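Local coordinates for uncharacterized protein DSY3957 (Desulfitobacterium hafniense, PDB 3HXL) that probably forms the contractile sheath of a myovirus-like phage tail, which shortens around the inner tube during injection, at residues N115-V120 and A173-G178; L223-G228 and D242-I247; A395-D400 and W423-I428; L255-I260 and Y288-D293. All blocks are in the same frame, centred on the assembly; numbering follows the deposited sequence.

The four contacts follow one another along the chain without interleaving and touch nowhere. Contact 1 belongs to the family's beta-sandwich domain and stands apart, its centre 46 Å from that of contact 2 and 61 Å from that of contact 3, both of which lie on the other side of the chain's centre. Contacts 2 and 4 share the subtilisin-like range, at either end of strand 246-255, with nearest atoms about 12 Å apart. Contact 3 lies in the C-terminal domain, also about 12 Å from contact 2 at the nearest atoms; helix 344-364 touches side chains of both. No ligand is bound in this model, and all four contacts join parts of the fold.

Contact 1 (N115-V120 and A173-G178); sequences NDITLV and APLING
T118 and P174 lie side by side, pointing the same way, where strand 117-123 meets the edge strand 170-174 in the antiparallel four-stranded sheet of the beta-sandwich domain. They form a non-hydrogen-bonded pair, and OG1 of T118 sits 3.5 Å from CG of P174. The next pair, L119 with A173, is hydrogen-bonded in both directions and turns its side chains to the opposite face, where V100 touches both residues. Beyond the strand end the pairing continues through L175 N, which donates to I117 O at 2.9 Å. The L175 side chain crosses that of I117 obliquely, its CD1 3.8 Å from I117 CG2; the I117 methyl is placed by a CG1 anti to the carbonyl carbon (chi1 -51°), which leaves CG2 anti to the backbone N. Farther on, a water donates to both N115 O and L175 O, bridging the two backbones. The side-chain amide of N115 then closes the contact with two bonds to one residue. Its OD1 takes the N-H of G178 in the carbonyl plane, on a lone pair, at 2.9 Å. Its ND2 returns a bond to G178 O, also 2.9 Å long, with the donor 50° out of that carbonyl's plane.

Contact 2 (L223-G228 and D242-I247); sequences LRDDEG and DYEGVI
Y243 and D225 meet tip to tip: the tyrosine OH donates to D225 OD2 over 2.6 Å, reaching the oxygen from above the carboxylate plane, with carboxylate and ring planes 88° apart. R224 also packs against this hydroxyl, its CB 3.3 Å from Y243 OH, while its CD lies 3.6 Å from G245 CA. The guanidinium, turned 74° from the tyrosine ring, has the hydroxyl at its edge. A bend at chi3 (61°) brings NE to where it donates to a water at 2.8 Å; that water in turn donates to D225 OD1 and E244 OE2. A second water donates to D225 OD2 and E244 OE2, so two waters separate the carboxylates, whose OD2 and OE2 are 4.5 Å apart. In the type I turn from Y243 to V246, G245 N lies over one face of the ring, toward its rim. The end region of helix 210-227 thus packs on the turn leading into strand 246-255 of the subtilisin-like domain. Farther out, R224 NH1 forms a salt bridge with D351 of helix 344-364, and E244 OE1 one with K337. K337 for E244, and the tyrosine hydroxyl and waters for D225, are consistent with both carboxylates being ionised despite their proximity.

Contact 3 (A395-D400 and W423-I428); sequences AIKNFD and WPVDSI
K397 and W423 hold the close-packed part of the contact. The ammonium lies over one face of the indole, NZ 3.6 Å from the centroid of the five-membered ring and 21° off its normal, a cation-pi interaction. In the lysine, chi1 (54°) sets CG between the backbone N and the carbonyl carbon, near W423 O, and the bend at chi4 turns NZ to the ring. CE passes 3.4 Å from V425 O, and K397 O comes within 3.1 Å of W423 CB. The backbones themselves are joined by a single bridge of I396 with P424: K397 N donates to W423 O at 2.8 Å, nearly along the C=O axis, whereas V425 N to A395 O is longer, 3.3 Å. Both segments are loops of the sheath C-terminal domain, one leaving helix 373-392 and the other joining strands 415-422 and 431-438; helix 344-364 lies against I396 and V425. Separately, a water links the backbones, donating to K397 O and accepting from W423 N at 2.8 Å. Packing is sparser toward exposed N398. Its amide stands 81° to the indole, on the same face as the lysine, and its ND2 comes no nearer than 3.9 Å, to W423 CE3.

Contact 4 (L255-I260 and Y288-D293); sequences LADGTI and YDEAVD
The Y288 ring touches L255 through CE1, 4.0 Å from L255 CD2. Beyond the two segments the ring is stacked with W269, and its OH is hydrogen-bonded to E77. The other flat group reaching across, the E290 carboxylate, has its CD 4.2 Å from L255 CD1; E290 extends from a CG anti to the backbone N (chi1 -175°), and its OE1 forms a salt bridge with K80. Its OE2 lies 4.3 Å from D257 OD1, so two acidic groups stand near each other without contact, which K80 may partly offset. The D257 carboxylate is used within its own loop: T259 N donates to OD1 at 2.9 Å from above the carboxylate plane, 58° out of it, forming an Asx turn.

The link between the backbones is compact. A256 N donates to E290 O over 2.8 Å, with a C=O...donor angle of 172°, and L255 CA approaches the same oxygen at 3.4 Å in a CA-H...O contact. One carbonyl therefore receives both. Apolar contact continues past it, where V292 CG1 sits 4.0 Å from A256 CB. The leucine's CD2 also faces the A291 methyl.

Two tight turns meet here, type I from L255 to G258 and type II from Y288 to A291. L255 and A291 form an antiparallel non-hydrogen-bonded pair with diverging side chains, and V292 and D293 together face V254 in a classic beta bulge, at the end of strand 246-255 in the large mixed sheet to which this subtilisin-like region contributes.

Contact 1 (N115-V120 and A173-G178)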
loop_
_atom_site.group_PDB
_atom_site.type_symbol
_atom_site.label_atom_id
_atom_site.label_comp_id
_atom_site.label_asym_id
_atom_site.label_seq_id
_atom_site.Cartn_x
_atom_site.Cartn_y
_atom_site.Cartn_z
ATOM N N ASN A 115 0.905 -26.196 -9.338
ATOM C CA ASN A 115 0.970 -27.098 -10.485
ATOM C C ASN A 115 2.278 -26.974 -11.271
ATOM O O ASN A 115 2.524 -27.746 -12.199
ATOM C CB ASN A 115 -0.214 -26.868 -11.431
ATOM C CG ASN A 115 -1.556 -27.024 -10.742
ATOM O OD1 ASN A 115 -1.777 -27.971 -9.979
ATOM N ND2 ASN A 115 -2.467 -26.098 -11.018
ATOM N N ASP A 116 3.116 -26.007 -10.910
ATOM C CA ASP A 116 4.398 -25.833 -11.594
ATOM C C ASP A 116 5.490 -26.581 -10.842
ATOM O O ASP A 116 6.675 -26.459 -11.156
ATOM C CB ASP A 116 4.790 -24.356 -11.679
ATOM C CG ASP A 116 3.796 -23.526 -12.467
ATOM O OD1 ASP A 116 3.111 -24.085 -13.344
ATOM O OD2 ASP A 116 3.716 -22.306 -12.212
ATOM N N ILE A 117 5.087 -27.342 -9.833
ATOM C CA ILE A 117 6.031 -28.107 -9.032
ATOM C C ILE A 117 6.037 -29.555 -9.503
ATOM O O ILE A 117 4.990 -30.118 -9.820
ATOM C CB ILE A 117 5.645 -28.070 -7.542
ATOM C CG1 ILE A 117 5.431 -26.619 -7.098
ATOM C CG2 ILE A 117 6.749 -28.713 -6.702
ATOM C CD1 ILE A 117 4.977 -26.473 -5.659
ATOM N N THR A 118 7.221 -30.151 -9.553
ATOM C CA THR A 118 7.347 -31.541 -9.972
ATOM C C THR A 118 8.303 -32.282 -9.050
ATOM O O THR A 118 9.383 -31.785 -8.724
ATOM C CB THR A 118 7.867 -31.655 -11.422
ATOM O OG1 THR A 118 6.928 -31.047 -12.316
ATOM C CG2 THR A 118 8.046 -33.120 -11.814
ATOM N N LEU A 119 7.889 -33.472 -8.631
ATOM C CA LEU A 119 8.694 -34.302 -7.745
ATOM C C LEU A 119 9.555 -35.273 -8.546
ATOM O O LEU A 119 9.098 -35.859 -9.526
ATOM C CB LEU A 119 7.787 -35.097 -6.805
ATOM C CG LEU A 119 8.470 -36.207 -6.002
ATOM C CD1 LEU A 119 9.379 -35.596 -4.953
ATOM C CD2 LEU A 119 7.416 -37.090 -5.352
ATOM N N VAL A 120 10.802 -35.429 -8.117
ATOM C CA VAL A 120 11.739 -36.341 -8.757
ATOM C C VAL A 120 12.421 -37.171 -7.668
ATOM O O VAL A 120 13.018 -36.621 -6.737
ATOM C CB VAL A 120 12.813 -35.571 -9.566
ATOM C CG1 VAL A 120 13.841 -36.548 -10.137
ATOM C CG2 VAL A 120 12.152 -34.795 -10.700
ATOM N N ALA A 173 6.983 -36.571 -11.280
ATOM C CA ALA A 173 5.615 -36.627 -10.789
ATOM C C ALA A 173 5.155 -35.218 -10.438
ATOM O O ALA A 173 5.298 -34.773 -9.301
ATOM C CB ALA A 173 5.536 -37.525 -9.561
ATOM N N PRO A 174 4.611 -34.491 -11.422
ATOM C CA PRO A 174 4.128 -33.122 -11.219
ATOM C C PRO A 174 2.946 -33.077 -10.261
ATOM O O PRO A 174 2.086 -33.955 -10.286
ATOM C CB PRO A 174 3.733 -32.684 -12.630
ATOM C CG PRO A 174 4.650 -33.487 -13.507
ATOM C CD PRO A 174 4.585 -34.843 -12.852
ATOM N N LEU A 175 2.908 -32.064 -9.401
ATOM C CA LEU A 175 1.793 -31.934 -8.477
ATOM C C LEU A 175 0.622 -31.390 -9.289
ATOM O O LEU A 175 0.827 -30.647 -10.245
ATOM C CB LEU A 175 2.139 -30.972 -7.336
ATOM C CG LEU A 175 3.043 -31.484 -6.208
ATOM C CD1 LEU A 175 4.464 -31.701 -6.706
ATOM C CD2 LEU A 175 3.032 -30.468 -5.071
ATOM N N ILE A 176 -0.597 -31.770 -8.929
ATOM C CA ILE A 176 -1.766 -31.296 -9.659
ATOM C C ILE A 176 -2.935 -30.958 -8.747
ATOM O O ILE A 176 -2.862 -31.129 -7.531
ATOM C CB ILE A 176 -2.255 -32.334 -10.703
ATOM C CG1 ILE A 176 -2.681 -33.629 -10.004
ATOM C CG2 ILE A 176 -1.161 -32.606 -11.724
ATOM C CD1 ILE A 176 -1.536 -34.438 -9.443
ATOM N N ASN A 177 -4.014 -30.480 -9.365
ATOM C CA ASN A 177 -5.236 -30.095 -8.670
ATOM C C ASN A 177 -5.130 -28.749 -7.964
ATOM O O ASN A 177 -6.010 -28.379 -7.188
ATOM C CB ASN A 177 -5.657 -31.172 -7.666
ATOM C CG ASN A 177 -6.235 -32.397 -8.342
ATOM O OD1 ASN A 177 -7.123 -32.287 -9.186
ATOM N ND2 ASN A 177 -5.741 -33.572 -7.970
ATOM N N GLY A 178 -4.057 -28.016 -8.230
ATOM C CA GLY A 178 -3.903 -26.715 -7.607
ATOM C C GLY A 178 -4.720 -25.676 -8.352
ATOM O O GLY A 178 -4.942 -25.806 -9.556
HETATM O O HOH W 1 0.747 -29.972 -12.784
#

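Contact 2 (L223-G228 and D242-I247)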
loop_
_atom_site.group_PDB
_atom_site.type_symbol
_atom_site.label_atom_id
_atom_site.label_comp_id
_atom_site.label_asym_id
_atom_site.label_seq_id
_atom_site.Cartn_x
_atom_site.Cartn_y
_atom_site.Cartn_z
ATOM N N LEU A 223 -12.484 6.153 8.418
ATOM C CA LEU A 223 -11.174 6.344 9.024
ATOM C C LEU A 223 -10.799 7.823 9.078
ATOM O O LEU A 223 -10.439 8.337 10.137
ATOM C CB LEU A 223 -10.093 5.558 8.270
ATOM C CG LEU A 223 -9.779 4.149 8.797
ATOM C CD1 LEU A 223 -10.984 3.226 8.621
ATOM C CD2 LEU A 223 -8.579 3.591 8.037
ATOM N N ARG A 224 -10.911 8.513 7.946
ATOM C CA ARG A 224 -10.539 9.927 7.882
ATOM C C ARG A 224 -11.322 10.886 8.768
ATOM O O ARG A 224 -10.740 11.684 9.513
ATOM C CB ARG A 224 -10.636 10.452 6.444
ATOM C CG ARG A 224 -9.660 9.846 5.463
ATOM C CD ARG A 224 -9.851 10.462 4.085
ATOM N NE ARG A 224 -9.606 11.899 4.111
ATOM C CZ ARG A 224 -8.399 12.454 4.020
ATOM N NH1 ARG A 224 -7.326 11.687 3.881
ATOM N NH2 ARG A 224 -8.264 13.776 4.099
ATOM N N ASP A 225 -12.642 10.814 8.698
ATOM C CA ASP A 225 -13.439 11.759 9.453
ATOM C C ASP A 225 -14.100 11.296 10.738
ATOM O O ASP A 225 -14.615 12.114 11.496
ATOM C CB ASP A 225 -14.446 12.393 8.500
ATOM C CG ASP A 225 -13.756 13.023 7.290
ATOM O OD1 ASP A 225 -12.652 13.589 7.473
ATOM O OD2 ASP A 225 -14.304 12.959 6.177
ATOM N N ASP A 226 -14.063 9.998 11.009
ATOM C CA ASP A 226 -14.661 9.503 12.244
ATOM C C ASP A 226 -13.595 8.960 13.192
ATOM O O ASP A 226 -13.784 8.944 14.410
ATOM C CB ASP A 226 -15.699 8.417 11.945
ATOM C CG ASP A 226 -16.861 8.934 11.120
ATOM O OD1 ASP A 226 -17.350 10.047 11.406
ATOM O OD2 ASP A 226 -17.299 8.224 10.194
ATOM N N GLU A 227 -12.470 8.525 12.630
ATOM C CA GLU A 227 -11.385 7.965 13.433
ATOM C C GLU A 227 -10.164 8.886 13.480
ATOM O O GLU A 227 -9.255 8.677 14.284
ATOM C CB GLU A 227 -10.958 6.606 12.862
ATOM C CG GLU A 227 -12.105 5.690 12.435
ATOM C CD GLU A 227 -12.759 4.955 13.591
ATOM O OE1 GLU A 227 -13.063 5.601 14.615
ATOM O OE2 GLU A 227 -12.980 3.730 13.467
ATOM N N GLY A 228 -10.133 9.897 12.615
ATOM C CA GLY A 228 -8.997 10.801 12.605
ATOM C C GLY A 228 -7.761 10.113 12.046
ATOM O O GLY A 228 -6.629 10.521 12.318
ATOM N N ASP A 242 -16.962 11.365 -4.977
ATOM C CA ASP A 242 -17.020 12.794 -4.642
ATOM C C ASP A 242 -16.532 13.053 -3.215
ATOM O O ASP A 242 -17.204 13.704 -2.412
ATOM C CB ASP A 242 -18.464 13.290 -4.834
ATOM C CG ASP A 242 -18.622 14.788 -4.608
ATOM O OD1 ASP A 242 -17.632 15.538 -4.747
ATOM O OD2 ASP A 242 -19.761 15.218 -4.312
ATOM N N TYR A 243 -15.340 12.542 -2.921
ATOM C CA TYR A 243 -14.748 12.664 -1.600
ATOM C C TYR A 243 -13.224 12.799 -1.711
ATOM O O TYR A 243 -12.596 12.098 -2.507
ATOM C CB TYR A 243 -15.127 11.429 -0.784
ATOM C CG TYR A 243 -14.578 11.422 0.623
ATOM C CD1 TYR A 243 -14.850 12.471 1.500
ATOM C CD2 TYR A 243 -13.778 10.371 1.074
ATOM C CE1 TYR A 243 -14.335 12.478 2.795
ATOM C CE2 TYR A 243 -13.257 10.367 2.371
ATOM C CZ TYR A 243 -13.543 11.428 3.218
ATOM O OH TYR A 243 -13.028 11.454 4.484
ATOM N N GLU A 244 -12.643 13.698 -0.916
ATOM C CA GLU A 244 -11.191 13.942 -0.947
ATOM C C GLU A 244 -10.363 12.738 -0.509
ATOM O O GLU A 244 -9.148 12.686 -0.735
ATOM C CB GLU A 244 -10.818 15.149 -0.069
ATOM C CG GLU A 244 -11.079 14.959 1.424
ATOM C CD GLU A 244 -12.461 15.450 1.841
ATOM O OE1 GLU A 244 -13.333 15.594 0.958
ATOM O OE2 GLU A 244 -12.667 15.689 3.047
ATOM N N GLY A 245 -11.015 11.765 0.115
ATOM C CA GLY A 245 -10.297 10.587 0.556
ATOM C C GLY A 245 -10.203 9.535 -0.534
ATOM O O GLY A 245 -9.594 8.486 -0.338
ATOM N N VAL A 246 -10.794 9.813 -1.693
ATOM C CA VAL A 246 -10.776 8.852 -2.795
ATOM C C VAL A 246 -10.237 9.408 -4.109
ATOM O O VAL A 246 -10.681 10.448 -4.581
ATOM C CB VAL A 246 -12.197 8.302 -3.080
ATOM C CG1 VAL A 246 -12.158 7.353 -4.266
ATOM C CG2 VAL A 246 -12.741 7.602 -1.849
ATOM N N ILE A 247 -9.266 8.710 -4.691
ATOM C CA ILE A 247 -8.707 9.114 -5.974
ATOM C C ILE A 247 -9.248 8.128 -7.002
ATOM O O ILE A 247 -9.241 6.919 -6.770
ATOM C CB ILE A 247 -7.155 9.052 -5.971
ATOM C CG1 ILE A 247 -6.602 10.096 -4.993
ATOM C CG2 ILE A 247 -6.625 9.294 -7.380
ATOM C CD1 ILE A 247 -5.118 9.907 -4.647
HETATM O O HOH W 2 -11.170 14.093 4.973
HETATM O O HOH W 3 -14.634 15.457 4.807
#

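Contact 3 (A395-D400 and W423-I428)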
loop_
_atom_site.group_PDB
_atom_site.type_symbol
_atom_site.label_atom_id
_atom_site.label_comp_id
_atom_site.label_asym_id
_atom_site.label_seq_id
_atom_site.Cartn_x
_atom_site.Cartn_y
_atom_site.Cartn_z
ATOM N N ALA A 395 6.189 23.466 2.138
ATOM C CA ALA A 395 4.915 22.739 2.153
ATOM C C ALA A 395 3.807 23.778 2.317
ATOM O O ALA A 395 2.715 23.639 1.764
ATOM C CB ALA A 395 4.883 21.736 3.305
ATOM N N ILE A 396 4.097 24.819 3.095
ATOM C CA ILE A 396 3.153 25.911 3.304
ATOM C C ILE A 396 3.904 27.218 3.118
ATOM O O ILE A 396 5.130 27.229 3.028
ATOM C CB ILE A 396 2.539 25.907 4.722
ATOM C CG1 ILE A 396 3.635 26.125 5.770
ATOM C CG2 ILE A 396 1.799 24.585 4.960
ATOM C CD1 ILE A 396 3.109 26.308 7.187
ATOM N N LYS A 397 3.170 28.319 3.073
ATOM C CA LYS A 397 3.790 29.617 2.891
ATOM C C LYS A 397 3.061 30.683 3.679
ATOM O O LYS A 397 1.948 30.470 4.155
ATOM C CB LYS A 397 3.788 29.984 1.407
ATOM C CG LYS A 397 2.408 29.922 0.773
ATOM C CD LYS A 397 2.495 30.061 -0.736
ATOM C CE LYS A 397 1.119 29.996 -1.376
ATOM N NZ LYS A 397 0.248 31.104 -0.908
ATOM N N ASN A 398 3.709 31.833 3.815
ATOM C CA ASN A 398 3.137 32.964 4.526
ATOM C C ASN A 398 2.698 32.616 5.947
ATOM O O ASN A 398 1.675 33.108 6.421
ATOM C CB ASN A 398 1.943 33.524 3.746
ATOM C CG ASN A 398 2.279 33.817 2.295
ATOM O OD1 ASN A 398 3.354 34.336 1.985
ATOM N ND2 ASN A 398 1.352 33.497 1.396
ATOM N N PHE A 399 3.461 31.766 6.626
ATOM C CA PHE A 399 3.120 31.411 7.995
ATOM C C PHE A 399 3.844 32.343 8.955
ATOM O O PHE A 399 5.073 32.400 8.962
ATOM C CB PHE A 399 3.515 29.974 8.325
ATOM C CG PHE A 399 3.263 29.609 9.759
ATOM C CD1 PHE A 399 1.963 29.406 10.216
ATOM C CD2 PHE A 399 4.315 29.539 10.668
ATOM C CE1 PHE A 399 1.711 29.139 11.560
ATOM C CE2 PHE A 399 4.078 29.275 12.017
ATOM C CZ PHE A 399 2.771 29.075 12.464
ATOM N N ASP A 400 3.076 33.063 9.767
ATOM C CA ASP A 400 3.637 33.992 10.744
ATOM C C ASP A 400 3.321 33.475 12.146
ATOM O O ASP A 400 2.203 33.636 12.635
ATOM C CB ASP A 400 3.023 35.383 10.564
ATOM C CG ASP A 400 3.797 36.465 11.297
ATOM O OD1 ASP A 400 4.425 36.156 12.334
ATOM O OD2 ASP A 400 3.766 37.625 10.841
ATOM N N TRP A 423 -1.270 27.936 5.026
ATOM C CA TRP A 423 -1.428 28.291 3.626
ATOM C C TRP A 423 -0.623 27.333 2.752
ATOM O O TRP A 423 0.587 27.496 2.599
ATOM C CB TRP A 423 -0.942 29.722 3.399
ATOM C CG TRP A 423 -1.740 30.477 2.397
ATOM C CD1 TRP A 423 -2.232 30.004 1.215
ATOM C CD2 TRP A 423 -2.120 31.854 2.470
ATOM N NE1 TRP A 423 -2.899 31.003 0.547
ATOM C CE2 TRP A 423 -2.846 32.149 1.295
ATOM C CE3 TRP A 423 -1.921 32.869 3.416
ATOM C CZ2 TRP A 423 -3.369 33.419 1.037
ATOM C CZ3 TRP A 423 -2.442 34.135 3.160
ATOM C CH2 TRP A 423 -3.161 34.396 1.979
ATOM N N PRO A 424 -1.280 26.310 2.180
ATOM C CA PRO A 424 -0.581 25.347 1.321
ATOM C C PRO A 424 0.011 26.071 0.116
ATOM O O PRO A 424 -0.614 26.980 -0.427
ATOM C CB PRO A 424 -1.690 24.381 0.910
ATOM C CG PRO A 424 -2.618 24.419 2.079
ATOM C CD PRO A 424 -2.677 25.897 2.394
ATOM N N VAL A 425 1.205 25.669 -0.300
ATOM C CA VAL A 425 1.856 26.302 -1.444
ATOM C C VAL A 425 0.994 26.284 -2.701
ATOM O O VAL A 425 0.960 27.256 -3.457
ATOM C CB VAL A 425 3.195 25.624 -1.765
ATOM C CG1 VAL A 425 4.212 25.963 -0.697
ATOM C CG2 VAL A 425 3.002 24.118 -1.855
ATOM N N ASP A 426 0.296 25.178 -2.926
ATOM C CA ASP A 426 -0.560 25.063 -4.101
ATOM C C ASP A 426 -1.983 25.485 -3.759
ATOM O O ASP A 426 -2.935 24.728 -3.951
ATOM C CB ASP A 426 -0.532 23.626 -4.639
ATOM C CG ASP A 426 -0.979 22.604 -3.609
ATOM O OD1 ASP A 426 -0.473 22.637 -2.464
ATOM O OD2 ASP A 426 -1.829 21.757 -3.952
ATOM N N SER A 427 -2.119 26.705 -3.253
ATOM C CA SER A 427 -3.418 27.238 -2.869
ATOM C C SER A 427 -3.279 28.720 -2.526
ATOM O O SER A 427 -2.437 29.098 -1.712
ATOM C CB SER A 427 -3.953 26.466 -1.658
ATOM O OG SER A 427 -5.231 26.932 -1.262
ATOM N N ILE A 428 -4.097 29.559 -3.151
ATOM C CA ILE A 428 -4.045 30.994 -2.893
ATOM C C ILE A 428 -5.058 31.393 -1.826
ATOM O O ILE A 428 -5.471 32.550 -1.744
ATOM C CB ILE A 428 -4.323 31.819 -4.175
ATOM C CG1 ILE A 428 -5.752 31.576 -4.671
ATOM C CG2 ILE A 428 -3.299 31.468 -5.246
ATOM C CD1 ILE A 428 -6.027 30.165 -5.159
HETATM O O HOH W 4 0.953 29.040 6.313
#

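Contact 4 (L255-I260 and Y288-D293)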
loop_
_atom_site.group_PDB
_atom_site.type_symbol
_atom_site.label_atom_id
_atom_site.label_comp_id
_atom_site.label_asym_id
_atom_site.label_seq_id
_atom_site.Cartn_x
_atom_site.Cartn_y
_atom_site.Cartn_z
ATOM N N LEU A 255 3.361 0.517 -21.249
ATOM C CA LEU A 255 4.734 0.454 -20.774
ATOM C C LEU A 255 5.749 0.320 -21.909
ATOM O O LEU A 255 5.399 -0.047 -23.031
ATOM C CB LEU A 255 4.886 -0.720 -19.805
ATOM C CG LEU A 255 3.951 -0.743 -18.588
ATOM C CD1 LEU A 255 4.344 -1.899 -17.671
ATOM C CD2 LEU A 255 4.046 0.579 -17.835
ATOM N N ALA A 256 7.008 0.622 -21.611
ATOM C CA ALA A 256 8.057 0.536 -22.619
ATOM C C ALA A 256 8.225 -0.885 -23.155
ATOM O O ALA A 256 8.688 -1.077 -24.277
ATOM C CB ALA A 256 9.380 1.046 -22.048
ATOM N N ASP A 257 7.852 -1.882 -22.359
ATOM C CA ASP A 257 7.980 -3.271 -22.794
ATOM C C ASP A 257 6.769 -3.707 -23.618
ATOM O O ASP A 257 6.653 -4.873 -23.989
ATOM C CB ASP A 257 8.150 -4.193 -21.582
ATOM C CG ASP A 257 6.868 -4.363 -20.793
ATOM O OD1 ASP A 257 6.024 -3.444 -20.822
ATOM O OD2 ASP A 257 6.711 -5.413 -20.134
ATOM N N GLY A 258 5.875 -2.764 -23.901
ATOM C CA GLY A 258 4.689 -3.074 -24.682
ATOM C C GLY A 258 3.458 -3.397 -23.851
ATOM O O GLY A 258 2.347 -3.424 -24.378
ATOM N N THR A 259 3.651 -3.634 -22.555
ATOM C CA THR A 259 2.555 -3.961 -21.643
ATOM C C THR A 259 1.492 -2.865 -21.567
ATOM O O THR A 259 1.809 -1.691 -21.395
ATOM C CB THR A 259 3.068 -4.194 -20.201
ATOM O OG1 THR A 259 4.064 -5.223 -20.200
ATOM C CG2 THR A 259 1.918 -4.602 -19.279
ATOM N N ILE A 260 0.228 -3.255 -21.693
ATOM C CA ILE A 260 -0.864 -2.299 -21.591
ATOM C C ILE A 260 -1.529 -2.518 -20.239
ATOM O O ILE A 260 -2.043 -3.600 -19.963
ATOM C CB ILE A 260 -1.929 -2.502 -22.698
ATOM C CG1 ILE A 260 -1.348 -2.156 -24.074
ATOM C CG2 ILE A 260 -3.145 -1.629 -22.419
ATOM C CD1 ILE A 260 -0.579 -3.284 -24.720
ATOM N N TYR A 288 4.349 8.511 -15.415
ATOM C CA TYR A 288 4.161 7.188 -14.837
ATOM C C TYR A 288 5.437 6.430 -15.195
ATOM O O TYR A 288 5.702 6.190 -16.370
ATOM C CB TYR A 288 2.953 6.509 -15.487
ATOM C CG TYR A 288 2.653 5.115 -14.983
ATOM C CD1 TYR A 288 3.589 4.086 -15.096
ATOM C CD2 TYR A 288 1.423 4.820 -14.398
ATOM C CE1 TYR A 288 3.306 2.799 -14.639
ATOM C CE2 TYR A 288 1.130 3.541 -13.938
ATOM C CZ TYR A 288 2.073 2.537 -14.058
ATOM O OH TYR A 288 1.785 1.279 -13.569
ATOM N N ASP A 289 6.217 6.043 -14.193
ATOM C CA ASP A 289 7.476 5.343 -14.434
ATOM C C ASP A 289 7.379 4.149 -15.381
ATOM O O ASP A 289 6.608 3.218 -15.144
ATOM C CB ASP A 289 8.080 4.883 -13.107
ATOM C CG ASP A 289 8.157 5.997 -12.091
ATOM O OD1 ASP A 289 7.339 6.004 -11.148
ATOM O OD2 ASP A 289 9.034 6.872 -12.243
ATOM N N GLU A 290 8.172 4.192 -16.451
ATOM C CA GLU A 290 8.232 3.107 -17.457
ATOM C C GLU A 290 7.177 3.220 -18.568
ATOM O O GLU A 290 7.224 2.464 -19.538
ATOM C CB GLU A 290 8.179 1.712 -16.787
ATOM C CG GLU A 290 8.349 0.509 -17.734
ATOM C CD GLU A 290 8.311 -0.845 -17.027
ATOM O OE1 GLU A 290 8.006 -0.885 -15.819
ATOM O OE2 GLU A 290 8.592 -1.870 -17.694
ATOM N N ALA A 291 6.252 4.167 -18.442
ATOM C CA ALA A 291 5.197 4.325 -19.438
ATOM C C ALA A 291 5.583 5.213 -20.613
ATOM O O ALA A 291 6.263 6.221 -20.446
ATOM C CB ALA A 291 3.947 4.872 -18.774
ATOM N N VAL A 292 5.122 4.844 -21.805
ATOM C CA VAL A 292 5.434 5.635 -22.985
ATOM C C VAL A 292 4.201 6.151 -23.722
ATOM O O VAL A 292 4.319 6.900 -24.692
ATOM C CB VAL A 292 6.334 4.840 -23.964
ATOM C CG1 VAL A 292 7.628 4.450 -23.252
ATOM C CG2 VAL A 292 5.611 3.586 -24.465
ATOM N N ASP A 293 3.020 5.770 -23.255
ATOM C CA ASP A 293 1.783 6.215 -23.886
ATOM C C ASP A 293 0.658 5.964 -22.880
ATOM O O ASP A 293 0.892 5.381 -21.823
ATOM C CB ASP A 293 1.546 5.404 -25.174
ATOM C CG ASP A 293 0.651 6.126 -26.178
ATOM O OD1 ASP A 293 -0.004 7.120 -25.806
ATOM O OD2 ASP A 293 0.596 5.685 -27.349
#